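Local coordinates for NH(3)-dependent NAD(+) synthetase (Francisella tularensis subsp. holarctica LVS, PDB 3FIU), which belongs to the NAD synthase family of the HUP clan, with an alpha/beta fold that here holds adenosine monophosphate, pyrophosphate, magnesium and sodium, at residues G31-L36 against A130-Y135; V114-A119 against A194-G199; N144-Y149 against Q211-F216. All coordinates share one frame; numbering follows the deposited sequence.

In the fold
Interactions 1 and 3 are buried, while interaction 2 lies at the surface. Interactions 1 and 2 both use helix 113-135, near its opposite ends, and their centres are about 23 Å apart. Both also reach the bound adenosine monophosphate and the second subunit. Interaction 1 joins that helix to strand 31-35 of the parallel sheet through aliphatic and aromatic carbons. Interaction 2 sets a single loop leucine against the helix backbone. Interaction 3 lies on the other side of the chain's centre from interaction 1. It joins two short helices by a mixed aromatic and aliphatic contact, and its capping box includes a ligand of the magnesium ion.

Interaction 1 of 3, residues G31-L36 against A130-Y135; sequences GFVIGL and AYAQQY. With AMP (adenosine monophosphate), chain G.
Val33 in strand 31-35 lies opposite Ala132 in helix 113-135, and their CA atoms, 6.4 Å apart, are the nearest pair between the two backbones. The side chain of Val33 points at the helix and divides its two methyls between two partners. CG2 is the methyl anti to the backbone N. It meets the aromatic ring of Tyr131, with Val33 CG2 3.6 Å from Tyr131 CD2. CG1 turns to the neighbouring residue of the helix, with Val33 CG1 3.9 Å from Ala132 CB. The CG2 methyl approaches the tyrosine ring obliquely. With its CG anti to the backbone N (chi1 -174°), Tyr131 extends its ring toward the strand and brings CD2 to Val33. The same ring packs within its helix: Tyr135 CD2 lies 3.5 Å above the plane of the Tyr131 ring, toward the rim. Phe104 of the second subunit meets the Tyr131 ring edge-to-face. The contact itself is wholly apolar. The polar end of Tyr131 passes beyond it, and OH is hydrogen-bonded to Thr57 OG1. The last residues of segment 31-36 serve the nucleotide. Gly35 O accepts a hydrogen bond from O2' of adenosine monophosphate, with 2.6 Å between Gly35 O and O2'. Leu36 O comes 3.3 Å from C2 of the adenine. The strand thus packs on the helix near its middle and meets the nucleotide at its C-terminal end, as in other Rossmann-like HUP folds. Strand 31-35 is an inner strand of the parallel sheet, between 56-60 and 137-139. Helix 113-135 covers one side, where Val139 touches both Val33 and Ala132. Helix 40-51 packs on Phe32 and Ile34.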
loop_
_atom_site.group_PDB
_atom_site.type_symbol
_atom_site.label_atom_id
_atom_site.label_comp_id
_atom_site.label_asym_id
_atom_site.label_seq_id
_atom_site.Cartn_x
_atom_site.Cartn_y
_atom_site.Cartn_z
ATOM N N GLY A 31 -8.432 -18.826 -1.776
ATOM C CA GLY A 31 -7.748 -19.063 -0.500
ATOM C C GLY A 31 -6.893 -17.879 -0.075
ATOM O O GLY A 31 -7.160 -16.715 -0.466
ATOM N N PHE A 32 -5.835 -18.189 0.664
ATOM C CA PHE A 32 -5.092 -17.206 1.417
ATOM C C PHE A 32 -3.606 -17.299 1.187
ATOM O O PHE A 32 -3.056 -18.356 0.847
ATOM C CB PHE A 32 -5.332 -17.428 2.925
ATOM C CG PHE A 32 -6.790 -17.415 3.320
ATOM C CD1 PHE A 32 -7.472 -18.614 3.563
ATOM C CD2 PHE A 32 -7.478 -16.201 3.447
ATOM C CE1 PHE A 32 -8.839 -18.591 3.911
ATOM C CE2 PHE A 32 -8.829 -16.162 3.821
ATOM C CZ PHE A 32 -9.518 -17.376 4.030
ATOM N N VAL A 33 -2.952 -16.175 1.437
ATOM C CA VAL A 33 -1.509 -16.165 1.575
ATOM C C VAL A 33 -1.182 -15.259 2.766
ATOM O O VAL A 33 -1.917 -14.272 3.052
ATOM C CB VAL A 33 -0.794 -15.750 0.246
ATOM C CG1 VAL A 33 -1.134 -14.314 -0.156
ATOM C CG2 VAL A 33 0.768 -15.953 0.327
ATOM N N ILE A 34 -0.093 -15.594 3.455
ATOM C CA ILE A 34 0.269 -14.894 4.680
ATOM C C ILE A 34 1.785 -14.903 4.833
ATOM O O ILE A 34 2.419 -15.894 4.490
ATOM C CB ILE A 34 -0.423 -15.516 5.901
ATOM C CG1 ILE A 34 -0.147 -14.660 7.146
ATOM C CG2 ILE A 34 0.074 -16.945 6.151
ATOM C CD1 ILE A 34 -1.143 -14.873 8.240
ATOM N N GLY A 35 2.360 -13.777 5.266
ATOM C CA GLY A 35 3.787 -13.740 5.602
ATOM C C GLY A 35 4.004 -14.219 7.039
ATOM O O GLY A 35 3.374 -13.697 7.980
ATOM N N LEU A 36 4.867 -15.221 7.212
ATOM C CA LEU A 36 5.151 -15.771 8.548
ATOM C C LEU A 36 6.502 -15.332 9.063
ATOM O O LEU A 36 7.547 -15.723 8.525
ATOM C CB LEU A 36 5.093 -17.308 8.548
ATOM C CG LEU A 36 3.817 -18.105 8.699
ATOM C CD1 LEU A 36 4.243 -19.550 8.918
ATOM C CD2 LEU A 36 2.980 -17.654 9.876
ATOM N N ALA A 130 2.260 -10.547 -5.272
ATOM C CA ALA A 130 2.689 -11.312 -6.456
ATOM C C ALA A 130 2.159 -12.745 -6.381
ATOM O O ALA A 130 1.650 -13.290 -7.386
ATOM C CB ALA A 130 4.228 -11.330 -6.585
ATOM N N TYR A 131 2.304 -13.374 -5.210
ATOM C CA TYR A 131 1.764 -14.735 -5.029
ATOM C C TYR A 131 0.240 -14.753 -5.167
ATOM O O TYR A 131 -0.327 -15.557 -5.913
ATOM C CB TYR A 131 2.153 -15.320 -3.656
ATOM C CG TYR A 131 1.725 -16.773 -3.535
ATOM C CD1 TYR A 131 2.576 -17.800 -3.926
ATOM C CD2 TYR A 131 0.447 -17.106 -3.081
ATOM C CE1 TYR A 131 2.174 -19.138 -3.846
ATOM C CE2 TYR A 131 0.033 -18.438 -3.000
ATOM C CZ TYR A 131 0.905 -19.450 -3.403
ATOM O OH TYR A 131 0.511 -20.780 -3.322
ATOM N N ALA A 132 -0.420 -13.861 -4.440
ATOM C CA ALA A 132 -1.872 -13.808 -4.386
ATOM C C ALA A 132 -2.476 -13.669 -5.795
ATOM O O ALA A 132 -3.471 -14.353 -6.146
ATOM C CB ALA A 132 -2.309 -12.626 -3.510
ATOM N N GLN A 133 -1.892 -12.787 -6.599
ATOM C CA GLN A 133 -2.449 -12.554 -7.931
ATOM C C GLN A 133 -2.200 -13.746 -8.830
ATOM O O GLN A 133 -3.062 -14.087 -9.650
ATOM C CB GLN A 133 -1.932 -11.255 -8.561
ATOM C CG GLN A 133 -2.688 -10.910 -9.869
ATOM C CD GLN A 133 -2.337 -9.550 -10.441
ATOM O OE1 GLN A 133 -1.411 -8.855 -9.971
ATOM N NE2 GLN A 133 -3.088 -9.153 -11.468
ATOM N N GLN A 134 -1.041 -14.392 -8.675
ATOM C CA GLN A 134 -0.741 -15.580 -9.475
ATOM C C GLN A 134 -1.649 -16.778 -9.135
ATOM O O GLN A 134 -1.965 -17.566 -10.020
ATOM C CB GLN A 134 0.730 -15.974 -9.357
ATOM C CG GLN A 134 1.081 -17.171 -10.221
ATOM C CD GLN A 134 2.566 -17.321 -10.477
ATOM O OE1 GLN A 134 3.346 -16.388 -10.262
ATOM N NE2 GLN A 134 2.967 -18.512 -10.952
ATOM N N TYR A 135 -2.073 -16.903 -7.876
ATOM C CA TYR A 135 -2.820 -18.093 -7.412
ATOM C C TYR A 135 -4.232 -17.797 -6.928
ATOM O O TYR A 135 -4.833 -18.632 -6.241
ATOM C CB TYR A 135 -2.036 -18.860 -6.326
ATOM C CG TYR A 135 -0.776 -19.495 -6.862
ATOM C CD1 TYR A 135 -0.793 -20.792 -7.380
ATOM C CD2 TYR A 135 0.427 -18.790 -6.877
ATOM C CE1 TYR A 135 0.364 -21.376 -7.889
ATOM C CE2 TYR A 135 1.595 -19.360 -7.387
ATOM C CZ TYR A 135 1.549 -20.659 -7.889
ATOM O OH TYR A 135 2.683 -21.227 -8.405
HETATM P P AMP G . 5.640 -7.250 13.158
HETATM O O1P AMP G . 4.290 -6.965 13.789
HETATM O O2P AMP G . 6.290 -5.981 12.581
HETATM O O3P AMP G . 6.606 -8.110 13.896
HETATM O "O5'" AMP G . 5.324 -8.047 11.775
HETATM C "C5'" AMP G . 4.208 -7.624 10.964
HETATM C "C4'" AMP G . 3.943 -8.702 9.926
HETATM O "O4'" AMP G . 4.903 -8.651 8.863
HETATM C "C3'" AMP G . 4.088 -10.117 10.470
HETATM O "O3'" AMP G . 2.896 -10.467 11.160
HETATM C "C2'" AMP G . 4.281 -10.921 9.187
HETATM O "O2'" AMP G . 3.015 -11.230 8.564
HETATM C "C1'" AMP G . 5.088 -9.958 8.311
HETATM N N9 AMP G . 6.526 -10.285 8.446
HETATM C C8 AMP G . 7.444 -9.664 9.235
HETATM N N7 AMP G . 8.667 -10.244 9.115
HETATM C C5 AMP G . 8.518 -11.279 8.254
HETATM C C6 AMP G . 9.419 -12.291 7.672
HETATM N N6 AMP G . 10.720 -12.350 8.043
HETATM N N1 AMP G . 8.857 -13.145 6.797
HETATM C C2 AMP G . 7.559 -13.127 6.433
HETATM N N3 AMP G . 6.666 -12.214 6.908
HETATM C C4 AMP G . 7.117 -11.291 7.803
#

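Interaction 2 of 3, residues V114-A119 against A194-G199. With AMP (adenosine monophosphate), chain G.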
loop_
_atom_site.group_PDB
_atom_site.type_symbol
_atom_site.label_atom_id
_atom_site.label_comp_id
_atom_site.label_asym_id
_atom_site.label_seq_id
_atom_site.Cartn_x
_atom_site.Cartn_y
_atom_site.Cartn_z
ATOM N N VAL A 114 14.546 3.155 10.401
ATOM C CA VAL A 114 13.090 3.139 10.221
ATOM C C VAL A 114 12.741 3.079 8.730
ATOM O O VAL A 114 11.791 2.401 8.328
ATOM C CB VAL A 114 12.379 4.363 10.868
ATOM C CG1 VAL A 114 10.867 4.114 10.949
ATOM C CG2 VAL A 114 12.921 4.621 12.253
ATOM N N ILE A 115 13.512 3.803 7.929
ATOM C CA ILE A 115 13.329 3.808 6.489
ATOM C C ILE A 115 13.657 2.406 5.908
ATOM O O ILE A 115 12.892 1.862 5.099
ATOM C CB ILE A 115 14.169 4.927 5.845
ATOM C CG1 ILE A 115 13.613 6.298 6.271
ATOM C CG2 ILE A 115 14.191 4.783 4.331
ATOM C CD1 ILE A 115 14.596 7.474 6.187
ATOM N N LYS A 116 14.773 1.828 6.356
ATOM C CA LYS A 116 15.135 0.455 6.012
ATOM C C LYS A 116 14.000 -0.506 6.358
ATOM O O LYS A 116 13.582 -1.316 5.525
ATOM C CB LYS A 116 16.392 0.021 6.783
ATOM C CG LYS A 116 16.681 -1.479 6.703
ATOM C CD LYS A 116 17.918 -1.821 7.504
ATOM C CE LYS A 116 18.613 -3.043 6.951
ATOM N NZ LYS A 116 19.881 -3.260 7.706
ATOM N N GLY A 117 13.519 -0.427 7.603
ATOM C CA GLY A 117 12.461 -1.309 8.096
ATOM C C GLY A 117 11.210 -1.182 7.256
ATOM O O GLY A 117 10.563 -2.193 6.918
ATOM N N ASN A 118 10.885 0.051 6.898
ATOM C CA ASN A 118 9.683 0.299 6.092
ATOM C C ASN A 118 9.805 -0.241 4.661
ATOM O O ASN A 118 8.835 -0.772 4.110
ATOM C CB ASN A 118 9.358 1.783 6.055
ATOM C CG ASN A 118 8.748 2.292 7.355
ATOM O OD1 ASN A 118 8.256 1.523 8.180
ATOM N ND2 ASN A 118 8.768 3.602 7.527
ATOM N N ALA A 119 10.979 -0.071 4.056
ATOM C CA ALA A 119 11.228 -0.611 2.707
ATOM C C ALA A 119 11.107 -2.131 2.706
ATOM O O ALA A 119 10.513 -2.722 1.794
ATOM C CB ALA A 119 12.598 -0.229 2.233
ATOM N N ALA A 194 9.710 -6.615 15.831
ATOM C CA ALA A 194 9.629 -6.373 14.383
ATOM C C ALA A 194 10.797 -7.052 13.640
ATOM O O ALA A 194 10.842 -7.018 12.409
ATOM C CB ALA A 194 9.583 -4.829 14.072
ATOM N N GLY A 195 11.747 -7.627 14.393
ATOM C CA GLY A 195 12.883 -8.388 13.833
ATOM C C GLY A 195 14.002 -7.614 13.122
ATOM O O GLY A 195 14.782 -8.204 12.355
ATOM N N LEU A 196 14.086 -6.308 13.368
ATOM C CA LEU A 196 15.069 -5.451 12.691
ATOM C C LEU A 196 16.496 -5.612 13.193
ATOM O O LEU A 196 17.444 -5.301 12.467
ATOM C CB LEU A 196 14.677 -3.975 12.778
ATOM C CG LEU A 196 14.000 -3.312 11.584
ATOM C CD1 LEU A 196 13.766 -1.844 11.897
ATOM C CD2 LEU A 196 14.847 -3.454 10.313
ATOM N N TRP A 197 16.649 -6.064 14.439
ATOM C CA TRP A 197 17.971 -6.420 14.971
ATOM C C TRP A 197 17.833 -7.354 16.165
ATOM O O TRP A 197 16.755 -7.437 16.786
ATOM C CB TRP A 197 18.806 -5.171 15.339
ATOM C CG TRP A 197 18.254 -4.403 16.495
ATOM C CD1 TRP A 197 18.425 -4.677 17.823
ATOM C CD2 TRP A 197 17.423 -3.238 16.425
ATOM N NE1 TRP A 197 17.746 -3.748 18.592
ATOM C CE2 TRP A 197 17.129 -2.852 17.759
ATOM C CE3 TRP A 197 16.902 -2.480 15.367
ATOM C CZ2 TRP A 197 16.342 -1.744 18.062
ATOM C CZ3 TRP A 197 16.116 -1.378 15.664
ATOM C CH2 TRP A 197 15.835 -1.021 17.007
ATOM N N GLN A 198 18.927 -8.046 16.482
ATOM C CA GLN A 198 18.938 -9.021 17.551
ATOM C C GLN A 198 18.625 -8.363 18.890
ATOM O O GLN A 198 19.272 -7.387 19.292
ATOM C CB GLN A 198 20.289 -9.736 17.618
ATOM C CG GLN A 198 20.221 -11.032 18.412
ATOM C CD GLN A 198 21.584 -11.551 18.804
ATOM O OE1 GLN A 198 22.311 -10.906 19.558
ATOM N NE2 GLN A 198 21.937 -12.729 18.299
ATOM N N GLY A 199 17.618 -8.892 19.574
ATOM C CA GLY A 199 17.202 -8.320 20.844
ATOM C C GLY A 199 16.195 -7.188 20.754
ATOM O O GLY A 199 15.761 -6.676 21.790
HETATM P P AMP G . 5.640 -7.250 13.158
HETATM O O1P AMP G . 4.290 -6.965 13.789
HETATM O O2P AMP G . 6.290 -5.981 12.581
HETATM O O3P AMP G . 6.606 -8.110 13.896
HETATM O "O5'" AMP G . 5.324 -8.047 11.775
HETATM C "C5'" AMP G . 4.208 -7.624 10.964
HETATM C "C4'" AMP G . 3.943 -8.702 9.926
HETATM O "O4'" AMP G . 4.903 -8.651 8.863
HETATM C "C3'" AMP G . 4.088 -10.117 10.470
HETATM O "O3'" AMP G . 2.896 -10.467 11.160
HETATM C "C2'" AMP G . 4.281 -10.921 9.187
HETATM O "O2'" AMP G . 3.015 -11.230 8.564
HETATM C "C1'" AMP G . 5.088 -9.958 8.311
HETATM N N9 AMP G . 6.526 -10.285 8.446
HETATM C C8 AMP G . 7.444 -9.664 9.235
HETATM N N7 AMP G . 8.667 -10.244 9.115
HETATM C C5 AMP G . 8.518 -11.279 8.254
HETATM C C6 AMP G . 9.419 -12.291 7.672
HETATM N N6 AMP G . 10.720 -12.350 8.043
HETATM N N1 AMP G . 8.857 -13.145 6.797
HETATM C C2 AMP G . 7.559 -13.127 6.433
HETATM N N3 AMP G . 6.666 -12.214 6.908
HETATM C C4 AMP G . 7.117 -11.291 7.803
#
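This is a small surface contact in which Leu196, from the loop between helices 185-189 and 202-206, rests on Gly117 in the N-terminal part of helix 113-135. The CA atoms of Gly117 and Leu196 are 6.7 Å apart, the nearest such pair between the segments. The leucine points at the helix, and both ends of its fork meet the same carbon. Leu196 CD2 is 3.9 Å from Gly117 CA, and Leu196 CD1 is 4.1 Å from Gly117 CA. Gly117 has no side chain, so the methyls come down onto bare helix backbone. Lys116 adds a loose aliphatic edge, with Lys116 CD 4.5 Å from Leu196 CD2. Its amino group goes elsewhere, and NZ is hydrogen-bonded to Asn65 OD1. In this NAD synthase fold of the HUP clan, the loop also borders the nucleotide pocket. Ala194 CA lies 3.5 Å from O3P of adenosine monophosphate, and Ala194 CB is 3.8 Å from O2P. Gly195 follows, between the residue at the phosphate and the residue at the helix, and its positive phi of 72° by itself favours glycine at this bend. Leu196 N is hydrogen-bonded to Gln200 OE1 further along the loop. Across the dimer, Asn118 ND2 bonds to Gln133 OE1 of the second subunit.

Interaction 3 of 3, residues N144-Y149 against Q211-F216; sequences NACEWY and QEIDDF. With MG (magnesium ion), chain E.
The ring of Tyr149 meets the ring of Phe216 at a slant, with centroids 5.4 Å apart and planes at 58°. The hydroxyl of Tyr149 reaches the edge of the phenylalanine, close to its plane, and Tyr149 OH is 3.4 Å from Phe216 CE2. Against the tyrosine ring the same carbon sits obliquely, with Phe216 CE2 3.5 Å from Tyr149 CZ. The Tyr149 ring stacks with His234, and Phe216 packs on Leu227 and Ile230 of helix 224-235. The two rings join helix 145-150, which starts with a capping box, to helix 210-218. The axes of their short segments run nearly at right angles, 84° between N-to-C directions. Cys146 and Ile213 fill the contact about one turn back from the rings, with Cys146 CB 4.0 Å from Ile213 CG2. Asp214 follows Ile213 and turns its carboxylate to the start of helix 171-180, where OD1 takes a hydrogen bond from Lys171 N and OD2 takes one from Ser172 N. In the capping box, the backbone N of Glu147 gives a nearly straight bond (168°) to Asn144 OD1, 2.9 Å away. Asn144 N returns a bond of 3.0 Å to Glu147 OE2, on the anti side of the carboxylate. The bond from Asn144 N probably helps fix the turn of the Glu147 carboxylate, whose other oxygen faces the magnesium ion. The cap at the helix start is thus tied directly to the metal site, where Asp41 binds the same ion and Glu147 also touches adenosine monophosphate and pyrophosphate. Glu147 OE1 binds the magnesium ion at 2.2 Å, and a water on the same ion donates a hydrogen bond to Glu147 OE2 at 2.6 Å.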
loop_
_atom_site.group_PDB
_atom_site.type_symbol
_atom_site.label_atom_id
_atom_site.label_comp_id
_atom_site.label_asym_id
_atom_site.label_seq_id
_atom_site.Cartn_x
_atom_site.Cartn_y
_atom_site.Cartn_z
ATOM N N ASN A 144 -2.997 -6.554 15.002
ATOM C CA ASN A 144 -3.919 -6.755 16.117
ATOM C C ASN A 144 -4.363 -5.355 16.600
ATOM O O ASN A 144 -3.867 -4.340 16.069
ATOM C CB ASN A 144 -3.269 -7.576 17.249
ATOM C CG ASN A 144 -2.004 -6.930 17.791
ATOM O OD1 ASN A 144 -2.002 -5.756 18.131
ATOM N ND2 ASN A 144 -0.911 -7.700 17.858
ATOM N N ALA A 145 -5.288 -5.286 17.568
ATOM C CA ALA A 145 -5.814 -3.971 18.005
ATOM C C ALA A 145 -4.742 -3.043 18.564
ATOM O O ALA A 145 -4.843 -1.812 18.386
ATOM C CB ALA A 145 -6.977 -4.113 18.987
ATOM N N CYS A 146 -3.722 -3.618 19.211
ATOM C CA CYS A 146 -2.599 -2.815 19.756
ATOM C C CYS A 146 -1.758 -2.149 18.671
ATOM O O CYS A 146 -1.546 -0.921 18.686
ATOM C CB CYS A 146 -1.691 -3.644 20.651
ATOM S SG CYS A 146 -2.538 -4.473 22.036
ATOM N N GLU A 147 -1.249 -2.960 17.738
ATOM C CA GLU A 147 -0.504 -2.424 16.595
ATOM C C GLU A 147 -1.317 -1.392 15.829
ATOM O O GLU A 147 -0.801 -0.314 15.498
ATOM C CB GLU A 147 -0.057 -3.552 15.671
ATOM C CG GLU A 147 0.691 -4.611 16.412
ATOM C CD GLU A 147 0.920 -5.879 15.579
ATOM O OE1 GLU A 147 2.061 -6.348 15.598
ATOM O OE2 GLU A 147 0.001 -6.366 14.895
ATOM N N TRP A 148 -2.579 -1.709 15.567
ATOM C CA TRP A 148 -3.458 -0.777 14.879
ATOM C C TRP A 148 -3.537 0.592 15.616
ATOM O O TRP A 148 -3.202 1.662 15.055
ATOM C CB TRP A 148 -4.846 -1.400 14.639
ATOM C CG TRP A 148 -5.541 -0.718 13.478
ATOM C CD1 TRP A 148 -6.640 0.095 13.533
ATOM C CD2 TRP A 148 -5.131 -0.746 12.094
ATOM N NE1 TRP A 148 -6.953 0.553 12.266
ATOM C CE2 TRP A 148 -6.047 0.043 11.369
ATOM C CE3 TRP A 148 -4.086 -1.386 11.400
ATOM C CZ2 TRP A 148 -5.959 0.218 9.987
ATOM C CZ3 TRP A 148 -3.988 -1.202 10.005
ATOM C CH2 TRP A 148 -4.922 -0.401 9.323
ATOM N N TYR A 149 -3.928 0.552 16.884
ATOM C CA TYR A 149 -4.026 1.780 17.677
ATOM C C TYR A 149 -2.722 2.568 17.784
ATOM O O TYR A 149 -2.723 3.815 17.748
ATOM C CB TYR A 149 -4.589 1.498 19.091
ATOM C CG TYR A 149 -5.020 2.776 19.782
ATOM C CD1 TYR A 149 -6.311 3.285 19.612
ATOM C CD2 TYR A 149 -4.125 3.496 20.570
ATOM C CE1 TYR A 149 -6.700 4.493 20.240
ATOM C CE2 TYR A 149 -4.511 4.695 21.216
ATOM C CZ TYR A 149 -5.787 5.185 21.023
ATOM O OH TYR A 149 -6.148 6.367 21.650
ATOM N N GLN A 211 0.546 -5.122 28.017
ATOM C CA GLN A 211 -0.500 -5.197 29.045
ATOM C C GLN A 211 -1.100 -3.809 29.285
ATOM O O GLN A 211 -2.326 -3.669 29.403
ATOM C CB GLN A 211 0.003 -5.804 30.359
ATOM C CG GLN A 211 -1.163 -6.250 31.281
ATOM C CD GLN A 211 -2.172 -7.156 30.562
ATOM O OE1 GLN A 211 -1.805 -8.200 30.008
ATOM N NE2 GLN A 211 -3.446 -6.747 30.549
ATOM N N GLU A 212 -0.228 -2.803 29.314
ATOM C CA GLU A 212 -0.644 -1.398 29.418
ATOM C C GLU A 212 -1.491 -0.966 28.234
ATOM O O GLU A 212 -2.563 -0.394 28.428
ATOM C CB GLU A 212 0.560 -0.475 29.619
ATOM C CG GLU A 212 1.098 -0.537 31.039
ATOM C CD GLU A 212 2.484 0.059 31.199
ATOM O OE1 GLU A 212 3.352 -0.135 30.324
ATOM O OE2 GLU A 212 2.711 0.729 32.227
ATOM N N ILE A 213 -1.042 -1.258 27.006
ATOM C CA ILE A 213 -1.866 -0.898 25.850
ATOM C C ILE A 213 -3.217 -1.616 25.906
ATOM O O ILE A 213 -4.255 -1.003 25.652
ATOM C CB ILE A 213 -1.144 -1.133 24.468
ATOM C CG1 ILE A 213 0.220 -0.411 24.406
ATOM C CG2 ILE A 213 -2.056 -0.725 23.293
ATOM C CD1 ILE A 213 1.154 -0.987 23.335
ATOM N N ASP A 214 -3.218 -2.906 26.268
ATOM C CA ASP A 214 -4.445 -3.686 26.287
ATOM C C ASP A 214 -5.413 -3.089 27.339
ATOM O O ASP A 214 -6.611 -2.950 27.087
ATOM C CB ASP A 214 -4.194 -5.144 26.695
ATOM C CG ASP A 214 -3.644 -6.023 25.554
ATOM O OD1 ASP A 214 -3.539 -5.559 24.393
ATOM O OD2 ASP A 214 -3.360 -7.218 25.839
ATOM N N ASP A 215 -4.891 -2.825 28.530
ATOM C CA ASP A 215 -5.715 -2.204 29.594
ATOM C C ASP A 215 -6.324 -0.866 29.086
ATOM O O ASP A 215 -7.526 -0.626 29.234
ATOM C CB ASP A 215 -4.856 -1.973 30.819
ATOM C CG ASP A 215 -4.553 -3.260 31.584
ATOM O OD1 ASP A 215 -3.752 -3.187 32.536
ATOM O OD2 ASP A 215 -5.099 -4.322 31.233
ATOM N N PHE A 216 -5.505 -0.029 28.455
ATOM C CA PHE A 216 -6.031 1.220 27.888
ATOM C C PHE A 216 -7.188 0.944 26.920
ATOM O O PHE A 216 -8.270 1.505 27.060
ATOM C CB PHE A 216 -4.914 2.043 27.243
ATOM C CG PHE A 216 -5.415 3.254 26.495
ATOM C CD1 PHE A 216 -5.771 4.418 27.186
ATOM C CD2 PHE A 216 -5.535 3.230 25.111
ATOM C CE1 PHE A 216 -6.235 5.546 26.500
ATOM C CE2 PHE A 216 -5.981 4.348 24.417
ATOM C CZ PHE A 216 -6.341 5.507 25.120
HETATM MG MG MG E . 2.789 -8.253 14.775
HETATM O O HOH W 1 1.270 -7.881 13.167
#